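Local coordinates for protein DJ-1 homolog D (Arabidopsis thaliana, PDB 4OGG), which belongs to the DJ-1/PfpI family and carries two tandem copies of that family's alpha/beta domain in a single chain, at residues D11-Y16 against C45-H50; G132-A137 against V162-L167; N195-F200 against G222-A227; N295-F300 against A320-G325. All coordinates share one frame; numbering follows the deposited sequence.

Contact 1 (D11-Y16 against C45-H50); sequences DYMEDY and CPTAVH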
loop_
_atom_site.group_PDB
_atom_site.type_symbol
_atom_site.label_atom_id
_atom_site.label_comp_id
_atom_site.label_asym_id
_atom_site.label_seq_id
_atom_site.Cartn_x
_atom_site.Cartn_y
_atom_site.Cartn_z
ATOM N N ASP C 11 3.430 -14.104 14.261
ATOM C CA ASP C 11 3.346 -13.291 13.056
ATOM C C ASP C 11 2.008 -12.562 13.013
ATOM O O ASP C 11 0.954 -13.149 13.253
ATOM C CB ASP C 11 3.522 -14.156 11.806
ATOM C CG ASP C 11 4.922 -14.730 11.687
ATOM O OD1 ASP C 11 5.782 -14.391 12.528
ATOM O OD2 ASP C 11 5.166 -15.516 10.751
ATOM N N TYR C 12 2.080 -11.272 12.713
ATOM C CA TYR C 12 0.915 -10.404 12.638
ATOM C C TYR C 12 0.274 -10.096 13.988
ATOM O O TYR C 12 -0.922 -9.816 14.086
ATOM C CB TYR C 12 -0.092 -10.956 11.625
ATOM C CG TYR C 12 0.401 -10.741 10.205
ATOM C CD1 TYR C 12 0.522 -9.451 9.684
ATOM C CD2 TYR C 12 0.797 -11.812 9.407
ATOM C CE1 TYR C 12 1.028 -9.230 8.403
ATOM C CE2 TYR C 12 1.309 -11.602 8.120
ATOM C CZ TYR C 12 1.420 -10.309 7.628
ATOM O OH TYR C 12 1.931 -10.090 6.369
ATOM N N MET C 13 1.085 -10.149 15.040
ATOM C CA MET C 13 0.595 -9.767 16.357
ATOM C C MET C 13 0.456 -8.249 16.184
ATOM O O MET C 13 1.097 -7.670 15.302
ATOM C CB MET C 13 1.638 -10.099 17.430
ATOM C CG MET C 13 2.989 -9.442 17.219
ATOM S SD MET C 13 4.234 -10.050 18.381
ATOM C CE MET C 13 5.714 -9.734 17.466
ATOM N N GLU C 14 -0.371 -7.596 16.992
ATOM C CA GLU C 14 -0.553 -6.151 16.845
ATOM C C GLU C 14 0.720 -5.422 17.275
ATOM O O GLU C 14 1.214 -5.619 18.386
ATOM C CB GLU C 14 -1.763 -5.689 17.665
ATOM C CG GLU C 14 -2.601 -4.608 16.978
ATOM C CD GLU C 14 -1.951 -3.234 16.987
ATOM O OE1 GLU C 14 -2.349 -2.387 16.163
ATOM O OE2 GLU C 14 -1.061 -2.985 17.826
ATOM N N ASP C 15 1.240 -4.580 16.384
ATOM C CA ASP C 15 2.486 -3.849 16.622
ATOM C C ASP C 15 2.581 -3.109 17.960
ATOM O O ASP C 15 3.578 -3.234 18.666
ATOM C CB ASP C 15 2.748 -2.877 15.458
ATOM C CG ASP C 15 4.228 -2.574 15.268
ATOM O OD1 ASP C 15 5.067 -3.232 15.922
ATOM O OD2 ASP C 15 4.561 -1.685 14.455
ATOM N N TYR C 16 1.564 -2.330 18.312
ATOM C CA TYR C 16 1.605 -1.617 19.588
ATOM C C TYR C 16 1.574 -2.584 20.768
ATOM O O TYR C 16 2.268 -2.391 21.767
ATOM C CB TYR C 16 0.402 -0.680 19.748
ATOM C CG TYR C 16 0.486 0.660 19.049
ATOM C CD1 TYR C 16 1.705 1.199 18.643
ATOM C CD2 TYR C 16 -0.666 1.429 18.867
ATOM C CE1 TYR C 16 1.777 2.474 18.075
ATOM C CE2 TYR C 16 -0.605 2.697 18.309
ATOM C CZ TYR C 16 0.612 3.213 17.917
ATOM O OH TYR C 16 0.660 4.478 17.379
ATOM N N CYS C 45 9.356 -11.128 13.146
ATOM C CA CYS C 45 7.936 -11.410 12.973
ATOM C C CYS C 45 7.273 -10.188 12.365
ATOM O O CYS C 45 7.504 -9.069 12.819
ATOM C CB CYS C 45 7.241 -11.642 14.314
ATOM S SG CYS C 45 7.579 -13.170 15.159
ATOM N N PRO C 46 6.456 -10.377 11.321
ATOM C CA PRO C 46 5.808 -9.189 10.767
ATOM C C PRO C 46 4.753 -8.804 11.801
ATOM O O PRO C 46 4.314 -9.654 12.579
ATOM C CB PRO C 46 5.179 -9.709 9.476
ATOM C CG PRO C 46 4.870 -11.143 9.803
ATOM C CD PRO C 46 6.123 -11.582 10.538
ATOM N N THR C 47 4.355 -7.538 11.836
ATOM C CA THR C 47 3.324 -7.125 12.781
ATOM C C THR C 47 2.178 -6.480 12.020
ATOM O O THR C 47 2.328 -6.107 10.858
ATOM C CB THR C 47 3.850 -6.107 13.818
ATOM O OG1 THR C 47 4.238 -4.903 13.150
ATOM C CG2 THR C 47 5.055 -6.673 14.566
ATOM N N ALA C 48 1.034 -6.353 12.681
ATOM C CA ALA C 48 -0.135 -5.736 12.069
ATOM C C ALA C 48 -0.462 -4.425 12.761
ATOM O O ALA C 48 -0.295 -4.291 13.976
ATOM C CB ALA C 48 -1.332 -6.675 12.166
ATOM N N VAL C 49 -0.905 -3.454 11.974
ATOM C CA VAL C 49 -1.326 -2.163 12.502
ATOM C C VAL C 49 -2.844 -2.232 12.431
ATOM O O VAL C 49 -3.409 -2.306 11.340
ATOM C CB VAL C 49 -0.842 -0.984 11.619
ATOM C CG1 VAL C 49 -1.510 0.316 12.078
ATOM C CG2 VAL C 49 0.670 -0.847 11.698
ATOM N N HIS C 50 -3.500 -2.259 13.585
ATOM C CA HIS C 50 -4.955 -2.307 13.626
ATOM C C HIS C 50 -5.449 -0.958 14.101
ATOM O O HIS C 50 -5.351 -0.616 15.281
ATOM C CB HIS C 50 -5.429 -3.433 14.546
ATOM C CG HIS C 50 -5.282 -4.794 13.938
ATOM N ND1 HIS C 50 -5.599 -5.955 14.610
ATOM C CD2 HIS C 50 -4.884 -5.172 12.700
ATOM C CE1 HIS C 50 -5.406 -6.990 13.811
ATOM N NE2 HIS C 50 -4.972 -6.542 12.646
#
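P46 crosses the ring of Y12 at about a right angle and lays its CG over one face, 4.1 Å from the ring centroid, a CH-pi contact that suits a flat aromatic against a rigid proline. A48 brings only a methyl to the ring edge, so strand and ring lie close. The E14 and H50 side chains run antiparallel to one another, carboxylate and ring planes 62° apart. The E14 chain bends at chi2 (-74°), which turns CD back toward strand 44-51, where OE1 accepts from H50 N at 2.8 Å on its anti side. E14 OE1 is gripped again by H257, while OE2 takes Y16 N at 2.7 Å and caps helix 15-27; a glutamate is long enough to do both. D15 crosses T47 obliquely, and each finds its polar partners outside: D15 in Y209 and H64, T47 in the carbonyl of H64. Backbone bonds from A48 N to M13 O (2.9 Å) and from D15 N to A48 O (2.9 Å) tie the segments in parallel. The H50 ring, fixed between E60 and the modified cysteine at position 118, places this strand-to-helix junction beside the modified-cysteine site of a DJ-1/PfpI domain.

Contact 2 (G132-A137 against V162-L167); sequences GRKCTA and VVDGSL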
loop_
_atom_site.group_PDB
_atom_site.type_symbol
_atom_site.label_atom_id
_atom_site.label_comp_id
_atom_site.label_asym_id
_atom_site.label_seq_id
_atom_site.Cartn_x
_atom_site.Cartn_y
_atom_site.Cartn_z
ATOM N N GLY C 132 -14.613 -19.873 34.901
ATOM C CA GLY C 132 -14.963 -19.207 36.144
ATOM C C GLY C 132 -14.142 -17.972 36.473
ATOM O O GLY C 132 -14.251 -17.425 37.572
ATOM N N ARG C 133 -13.327 -17.524 35.523
ATOM C CA ARG C 133 -12.478 -16.353 35.720
ATOM C C ARG C 133 -13.087 -15.093 35.113
ATOM O O ARG C 133 -13.604 -15.122 33.996
ATOM C CB ARG C 133 -11.105 -16.593 35.083
ATOM C CG ARG C 133 -10.304 -17.720 35.712
ATOM C CD ARG C 133 -9.626 -17.258 36.988
ATOM N NE ARG C 133 -8.250 -16.825 36.767
ATOM C CZ ARG C 133 -7.263 -17.636 36.402
ATOM N NH1 ARG C 133 -7.498 -18.928 36.211
ATOM N NH2 ARG C 133 -6.038 -17.158 36.235
ATOM N N LYS C 134 -13.034 -13.987 35.850
ATOM C CA LYS C 134 -13.552 -12.732 35.321
ATOM C C LYS C 134 -12.506 -12.194 34.357
ATOM O O LYS C 134 -11.316 -12.166 34.671
ATOM C CB LYS C 134 -13.791 -11.709 36.435
ATOM C CG LYS C 134 -14.975 -12.035 37.327
ATOM C CD LYS C 134 -15.294 -10.885 38.268
ATOM C CE LYS C 134 -15.706 -9.634 37.505
ATOM N NZ LYS C 134 -16.107 -8.527 38.426
ATOM N N CYS C 135 -12.943 -11.779 33.177
ATOM C CA CYS C 135 -12.011 -11.252 32.196
ATOM C C CYS C 135 -12.727 -10.529 31.071
ATOM O O CYS C 135 -13.917 -10.743 30.836
ATOM C CB CYS C 135 -11.164 -12.393 31.611
ATOM S SG CYS C 135 -12.109 -13.749 30.839
ATOM N N THR C 136 -11.995 -9.650 30.398
ATOM C CA THR C 136 -12.525 -8.929 29.252
ATOM C C THR C 136 -11.561 -9.259 28.117
ATOM O O THR C 136 -10.605 -10.015 28.310
ATOM C CB THR C 136 -12.550 -7.396 29.478
ATOM O OG1 THR C 136 -13.259 -6.767 28.400
ATOM C CG2 THR C 136 -11.141 -6.834 29.519
ATOM N N ALA C 137 -11.812 -8.697 26.943
ATOM C CA ALA C 137 -10.967 -8.926 25.778
ATOM C C ALA C 137 -11.570 -8.116 24.653
ATOM O O ALA C 137 -12.547 -7.397 24.864
ATOM C CB ALA C 137 -10.971 -10.401 25.407
ATOM N N VAL C 162 -9.632 -5.696 33.274
ATOM C CA VAL C 162 -10.259 -6.520 34.297
ATOM C C VAL C 162 -9.190 -7.367 34.967
ATOM O O VAL C 162 -8.177 -7.699 34.352
ATOM C CB VAL C 162 -11.336 -7.449 33.687
ATOM C CG1 VAL C 162 -11.823 -8.445 34.723
ATOM C CG2 VAL C 162 -12.501 -6.620 33.171
ATOM N N VAL C 163 -9.410 -7.700 36.233
ATOM C CA VAL C 163 -8.456 -8.512 36.968
ATOM C C VAL C 163 -9.152 -9.638 37.724
ATOM O O VAL C 163 -10.244 -9.465 38.263
ATOM C CB VAL C 163 -7.658 -7.667 37.985
ATOM C CG1 VAL C 163 -6.595 -8.524 38.656
ATOM C CG2 VAL C 163 -7.017 -6.479 37.291
ATOM N N ASP C 164 -8.516 -10.801 37.736
ATOM C CA ASP C 164 -9.030 -11.958 38.454
ATOM C C ASP C 164 -7.779 -12.625 38.987
ATOM O O ASP C 164 -7.059 -13.292 38.242
ATOM C CB ASP C 164 -9.782 -12.908 37.517
ATOM C CG ASP C 164 -10.458 -14.048 38.268
ATOM O OD1 ASP C 164 -9.745 -14.850 38.907
ATOM O OD2 ASP C 164 -11.703 -14.138 38.230
ATOM N N GLY C 165 -7.507 -12.427 40.273
ATOM C CA GLY C 165 -6.309 -13.000 40.853
ATOM C C GLY C 165 -5.122 -12.353 40.168
ATOM O O GLY C 165 -4.981 -11.129 40.185
ATOM N N SER C 166 -4.280 -13.171 39.546
ATOM C CA SER C 166 -3.108 -12.662 38.848
ATOM C C SER C 166 -3.348 -12.547 37.340
ATOM O O SER C 166 -2.429 -12.214 36.592
ATOM C CB SER C 166 -1.903 -13.573 39.110
ATOM O OG SER C 166 -2.110 -14.862 38.556
ATOM N N LEU C 167 -4.575 -12.820 36.899
ATOM C CA LEU C 167 -4.917 -12.729 35.479
ATOM C C LEU C 167 -5.424 -11.334 35.143
ATOM O O LEU C 167 -6.499 -10.928 35.584
ATOM C CB LEU C 167 -5.986 -13.761 35.101
ATOM C CG LEU C 167 -6.522 -13.636 33.668
ATOM C CD1 LEU C 167 -5.394 -13.842 32.667
ATOM C CD2 LEU C 167 -7.631 -14.652 33.440
HETATM O O HOH W 1 -13.838 -15.451 39.383
HETATM O O HOH W 2 -8.905 -10.837 33.810
#
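V162 sets its two methyls against the other segment, CG1 3.8 Å from C135 CA and CG2 3.8 Å from T136 CB; the two branches of a valine let it touch both residues at once. The next residue facing G132-A137 is D164, whose CG stands anti to the backbone N (chi1 -174°), putting the carboxylate over the chain at R133 and K134. Its OD2 accepts from K134 N at 2.7 Å in a nearly straight bond (170°), the donor coming from above the carboxylate plane, and a water joins the same OD2 to G132 O. Its OD1 forms a salt bridge with R133 NE at 3.3 Å, near the plane of a guanidinium turned 49° from the carboxylate. Aspartate therefore serves both a backbone N-H and a charge. G165 accepts the positive phi of the type II' turn that runs from D164 to L167 and reverses the chain. L167 then returns alongside, its CB 3.6 Å from R133 NH2, and packs on L124. The turn joins edge strand 161-164 to strand 167-170 of the six-stranded sheet, helix 121-126 lies against L167, and strand 134-135 pairs on with strand 151-152.

Contact 3 (N195-F200 against G222-A227); sequences NKRILF and GCQVDA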
loop_
_atom_site.group_PDB
_atom_site.type_symbol
_atom_site.label_atom_id
_atom_site.label_comp_id
_atom_site.label_asym_id
_atom_site.label_seq_id
_atom_site.Cartn_x
_atom_site.Cartn_y
_atom_site.Cartn_z
ATOM N N ASN C 195 3.313 11.431 40.345
ATOM C CA ASN C 195 2.367 12.538 40.274
ATOM C C ASN C 195 3.009 13.665 39.469
ATOM O O ASN C 195 3.451 14.671 40.026
ATOM C CB ASN C 195 2.010 13.031 41.680
ATOM C CG ASN C 195 0.977 14.139 41.661
ATOM O OD1 ASN C 195 -0.038 14.041 40.969
ATOM N ND2 ASN C 195 1.223 15.196 42.428
ATOM N N LYS C 196 3.063 13.483 38.154
ATOM C CA LYS C 196 3.666 14.466 37.263
ATOM C C LYS C 196 2.798 14.718 36.036
ATOM O O LYS C 196 2.003 13.868 35.637
ATOM C CB LYS C 196 5.045 13.976 36.805
ATOM C CG LYS C 196 6.032 13.688 37.926
ATOM C CD LYS C 196 6.413 14.953 38.682
ATOM C CE LYS C 196 7.507 14.677 39.702
ATOM N NZ LYS C 196 7.099 13.651 40.707
ATOM N N ARG C 197 2.954 15.898 35.444
ATOM C CA ARG C 197 2.217 16.269 34.242
ATOM C C ARG C 197 3.235 16.382 33.112
ATOM O O ARG C 197 4.216 17.121 33.223
ATOM C CB ARG C 197 1.502 17.607 34.438
ATOM C CG ARG C 197 0.339 17.548 35.410
ATOM C CD ARG C 197 -0.196 18.940 35.711
ATOM N NE ARG C 197 -0.660 19.634 34.512
ATOM C CZ ARG C 197 -1.718 19.269 33.797
ATOM N NH1 ARG C 197 -2.433 18.210 34.154
ATOM N NH2 ARG C 197 -2.069 19.969 32.727
ATOM N N ILE C 198 3.002 15.645 32.031
ATOM C CA ILE C 198 3.919 15.644 30.897
ATOM C C ILE C 198 3.243 16.116 29.614
ATOM O O ILE C 198 2.114 15.724 29.319
ATOM C CB ILE C 198 4.483 14.223 30.659
ATOM C CG1 ILE C 198 4.894 13.592 31.994
ATOM C CG2 ILE C 198 5.668 14.282 29.708
ATOM C CD1 ILE C 198 5.963 14.351 32.742
ATOM N N LEU C 199 3.941 16.962 28.857
ATOM C CA LEU C 199 3.423 17.482 27.593
ATOM C C LEU C 199 4.189 16.897 26.410
ATOM O O LEU C 199 5.417 16.885 26.402
ATOM C CB LEU C 199 3.539 19.010 27.548
ATOM C CG LEU C 199 3.125 19.659 26.223
ATOM C CD1 LEU C 199 1.639 19.452 25.995
ATOM C CD2 LEU C 199 3.453 21.141 26.244
ATOM N N PHE C 200 3.452 16.413 25.415
ATOM C CA PHE C 200 4.048 15.836 24.212
ATOM C C PHE C 200 3.817 16.754 23.022
ATOM O O PHE C 200 2.679 17.110 22.728
ATOM C CB PHE C 200 3.417 14.476 23.897
ATOM C CG PHE C 200 4.122 13.312 24.524
ATOM C CD1 PHE C 200 4.249 13.214 25.905
ATOM C CD2 PHE C 200 4.650 12.301 23.727
ATOM C CE1 PHE C 200 4.890 12.120 26.485
ATOM C CE2 PHE C 200 5.290 11.205 24.294
ATOM C CZ PHE C 200 5.411 11.113 25.677
ATOM N N GLY C 222 1.336 6.356 35.969
ATOM C CA GLY C 222 0.340 7.138 36.680
ATOM C C GLY C 222 0.394 8.623 36.369
ATOM O O GLY C 222 -0.361 9.413 36.942
ATOM N N CYS C 223 1.276 9.008 35.453
ATOM C CA CYS C 223 1.430 10.410 35.073
ATOM C C CYS C 223 0.278 10.910 34.211
ATOM O O CYS C 223 -0.377 10.135 33.511
ATOM C CB CYS C 223 2.731 10.612 34.285
ATOM S SG CYS C 223 4.248 10.063 35.093
ATOM N N GLN C 224 0.027 12.213 34.277
ATOM C CA GLN C 224 -1.005 12.824 33.451
ATOM C C GLN C 224 -0.219 13.244 32.217
ATOM O O GLN C 224 0.710 14.045 32.314
ATOM C CB GLN C 224 -1.601 14.055 34.142
ATOM C CG GLN C 224 -2.574 14.852 33.276
ATOM C CD GLN C 224 -3.722 14.011 32.747
ATOM O OE1 GLN C 224 -4.392 13.309 33.504
ATOM N NE2 GLN C 224 -3.961 14.088 31.443
ATOM N N VAL C 225 -0.576 12.693 31.063
ATOM C CA VAL C 225 0.146 13.003 29.836
ATOM C C VAL C 225 -0.755 13.604 28.768
ATOM O O VAL C 225 -1.762 13.009 28.389
ATOM C CB VAL C 225 0.814 11.729 29.267
ATOM C CG1 VAL C 225 1.861 12.104 28.232
ATOM C CG2 VAL C 225 1.434 10.921 30.402
ATOM N N ASP C 226 -0.382 14.786 28.285
ATOM C CA ASP C 226 -1.160 15.463 27.255
ATOM C C ASP C 226 -0.390 15.534 25.942
ATOM O O ASP C 226 0.834 15.618 25.932
ATOM C CB ASP C 226 -1.531 16.881 27.705
ATOM C CG ASP C 226 -2.349 16.893 28.983
ATOM O OD1 ASP C 226 -3.323 16.118 29.075
ATOM O OD2 ASP C 226 -2.020 17.683 29.894
ATOM N N ALA C 227 -1.125 15.504 24.837
ATOM C CA ALA C 227 -0.526 15.565 23.510
ATOM C C ALA C 227 -1.153 16.716 22.736
ATOM O O ALA C 227 -2.377 16.829 22.664
ATOM C CB ALA C 227 -0.754 14.246 22.774
#
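V225 and F200 meet because V225 CG1 stands anti to its backbone N (chi1 -164°), which carries that methyl to the ring, 3.5 Å from F200 CE1. On the face of R197 and D226, Q224 likewise has CG anti to its backbone N (chi1 173°) and runs beside R197, both side chains pointing the same way, with Q224 CG 3.5 Å from R197 NH1. Long, flexible side chains suit this position near the surface, where the guanidinium can lie against a methylene of Q224. Q224 NE2 turns back to D226 OD1 at 3.2 Å, approaching from above the carboxylate plane. The charge pair between R197 NH2 and D226 OD2 is long, 3.6 Å, and the oxygen lies well out of the guanidinium plane, so it is an attraction of charges without a directed N-H. Each has a firmer partner: R197 NE bonds S272 O, and D226 OD2 bonds the hydroxyl of Y273.

Between the chains, four backbone bonds alternate in direction, among them I198 N to Q224 O at 2.8 Å and D226 N to I198 O at 2.9 Å, and they keep the strands within 19° of parallel. I198 meets V225 on the opposite face, where A227 CB also lies 4.3 Å from F200 CB. G222 takes the positive phi of the Schellman motif that ends helix 208-221. That helix makes the beta-alpha-beta crossover between the two strands and packs on F200 and V225 through P214, F215 and L218. Strand 224-228 is outermost in this chain's sheet, and strand 197-201 lies between it and strand 275-278.

Contact 4 (N295-F300 against A320-G325); sequences NIVKEF and AGVLKG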
loop_
_atom_site.group_PDB
_atom_site.type_symbol
_atom_site.label_atom_id
_atom_site.label_comp_id
_atom_site.label_asym_id
_atom_site.label_seq_id
_atom_site.Cartn_x
_atom_site.Cartn_y
_atom_site.Cartn_z
ATOM N N ASN C 295 8.987 28.529 21.503
ATOM C CA ASN C 295 8.813 29.255 22.760
ATOM C C ASN C 295 8.610 28.290 23.925
ATOM O O ASN C 295 9.148 28.496 25.014
ATOM C CB ASN C 295 7.612 30.202 22.660
ATOM C CG ASN C 295 7.894 31.421 21.798
ATOM O OD1 ASN C 295 6.977 32.154 21.424
ATOM N ND2 ASN C 295 9.165 31.650 21.489
ATOM N N ILE C 296 7.837 27.235 23.689
ATOM C CA ILE C 296 7.567 26.232 24.716
ATOM C C ILE C 296 8.857 25.516 25.104
ATOM O O ILE C 296 9.109 25.265 26.281
ATOM C CB ILE C 296 6.537 25.198 24.219
ATOM C CG1 ILE C 296 5.193 25.889 23.970
ATOM C CG2 ILE C 296 6.383 24.076 25.238
ATOM C CD1 ILE C 296 4.165 25.014 23.295
ATOM N N VAL C 297 9.675 25.196 24.109
ATOM C CA VAL C 297 10.940 24.520 24.356
ATOM C C VAL C 297 11.893 25.402 25.162
ATOM O O VAL C 297 12.541 24.937 26.101
ATOM C CB VAL C 297 11.625 24.129 23.033
ATOM C CG1 VAL C 297 13.004 23.551 23.310
ATOM C CG2 VAL C 297 10.768 23.114 22.290
ATOM N N LYS C 298 11.980 26.674 24.786
ATOM C CA LYS C 298 12.853 27.616 25.476
ATOM C C LYS C 298 12.430 27.760 26.934
ATOM O O LYS C 298 13.271 27.861 27.828
ATOM C CB LYS C 298 12.807 28.981 24.785
ATOM C CG LYS C 298 13.318 28.968 23.351
ATOM C CD LYS C 298 13.155 30.331 22.694
ATOM C CE LYS C 298 13.632 30.312 21.253
ATOM N NZ LYS C 298 13.445 31.637 20.600
ATOM N N GLU C 299 11.123 27.760 27.164
ATOM C CA GLU C 299 10.582 27.890 28.509
ATOM C C GLU C 299 11.013 26.723 29.395
ATOM O O GLU C 299 11.533 26.930 30.491
ATOM C CB GLU C 299 9.057 27.969 28.455
ATOM C CG GLU C 299 8.409 28.300 29.784
ATOM C CD GLU C 299 6.932 28.598 29.647
ATOM O OE1 GLU C 299 6.578 29.485 28.840
ATOM O OE2 GLU C 299 6.126 27.950 30.347
ATOM N N PHE C 300 10.797 25.498 28.923
ATOM C CA PHE C 300 11.183 24.320 29.694
ATOM C C PHE C 300 12.685 24.279 29.918
ATOM O O PHE C 300 13.150 23.924 31.001
ATOM C CB PHE C 300 10.753 23.033 28.984
ATOM C CG PHE C 300 9.310 22.674 29.193
ATOM C CD1 PHE C 300 8.300 23.358 28.523
ATOM C CD2 PHE C 300 8.961 21.647 30.065
ATOM C CE1 PHE C 300 6.961 23.021 28.719
ATOM C CE2 PHE C 300 7.627 21.304 30.270
ATOM C CZ PHE C 300 6.625 21.991 29.595
ATOM N N ALA C 320 15.417 25.934 18.225
ATOM C CA ALA C 320 15.134 26.778 19.379
ATOM C C ALA C 320 16.418 27.379 19.940
ATOM O O ALA C 320 16.376 28.262 20.795
ATOM C CB ALA C 320 14.424 25.966 20.452
ATOM N N GLY C 321 17.555 26.887 19.457
ATOM C CA GLY C 321 18.841 27.384 19.913
ATOM C C GLY C 321 19.163 27.012 21.347
ATOM O O GLY C 321 20.018 27.635 21.981
ATOM N N VAL C 322 18.487 25.990 21.861
ATOM C CA VAL C 322 18.703 25.552 23.233
ATOM C C VAL C 322 19.737 24.436 23.354
ATOM O O VAL C 322 19.876 23.828 24.414
ATOM C CB VAL C 322 17.380 25.072 23.869
ATOM C CG1 VAL C 322 16.377 26.211 23.895
ATOM C CG2 VAL C 322 16.821 23.894 23.082
ATOM N N LEU C 323 20.468 24.172 22.275
ATOM C CA LEU C 323 21.478 23.120 22.293
ATOM C C LEU C 323 22.898 23.645 22.470
ATOM O O LEU C 323 23.841 22.865 22.611
ATOM C CB LEU C 323 21.401 22.287 21.009
ATOM C CG LEU C 323 20.148 21.424 20.838
ATOM C CD1 LEU C 323 20.225 20.675 19.519
ATOM C CD2 LEU C 323 20.028 20.446 22.000
ATOM N N LYS C 324 23.056 24.965 22.465
ATOM C CA LYS C 324 24.379 25.554 22.629
ATOM C C LYS C 324 25.006 25.155 23.959
ATOM O O LYS C 324 24.428 25.382 25.022
ATOM C CB LYS C 324 24.306 27.079 22.528
ATOM C CG LYS C 324 24.160 27.593 21.103
ATOM C CD LYS C 324 24.240 29.112 21.044
ATOM C CE LYS C 324 23.015 29.759 21.668
ATOM N NZ LYS C 324 21.779 29.405 20.919
ATOM N N GLY C 325 26.187 24.550 23.888
ATOM C CA GLY C 325 26.883 24.132 25.089
ATOM C C GLY C 325 26.267 22.931 25.780
ATOM O O GLY C 325 26.564 22.661 26.942
#
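V297 and V322 form the closer-packed part of this small contact, with V297 CG1 3.8 Å from V322 CG2. The same CG1, anti to its backbone N (chi1 174°), also touches A320 CB at 4.0 Å, so one methyl meets both A320, where helix 314-320 finishes, and V322 in the loop that follows. Branched valines with no polar end suit such a place, and the small alanine lets helix 314-320 end close to helix 291-302. V297 itself is buried, resting on I316, L317 and L276.

The other side is looser and closer to solvent. K298 runs out fully extended beyond CG and uses its aliphatic stem: CG lies 4.2 Å from V322 CG1, and CE passes A320 O at 3.5 Å. A lysine suits this boundary, since its methylenes can lie on the loop while its ammonium end continues outward. No hydrogen bond crosses between the two segments, and only 180 Å² is buried, so the join rests on apolar contact. The hydrogen bonds here lie within each partner. The helix keeps its own backbone bonds, such as E299 N to N295 O at 3.0 Å. In the loop, K324 NZ donates to a lone pair of G321 O at 2.7 Å. G321, with positive phi, makes the Schellman motif that closes helix 314-320, and glycine adopts that conformation readily.

The loop leads from helix 314-320 to strand 327-328. L294 and M301 of helix 291-302 extend the contact beyond V297, touching A320 and V322, while strand 275-278 meets V297 and F300 through L276.

The four contacts follow one another along the chain without interleaving. Contacts 1 and 2 lie in the first DJ-1/PfpI unit, with centres about 24 Å apart; contacts 3 and 4 lie in the second, about 20 Å apart. The latter two touch, L199 CD2 lying 4.3 Å from I296 CG2, so the strand pair of contact 3 and helix 291-302 share one layered alpha/beta domain. Contacts 2 and 4 are the most distant, about 47 Å between centres, on opposite sides of the chain's centre. Contact 1 is nearest the middle: through H257 and Y209 it also meets the second repeat, consistent with tandem domains assembled as one body.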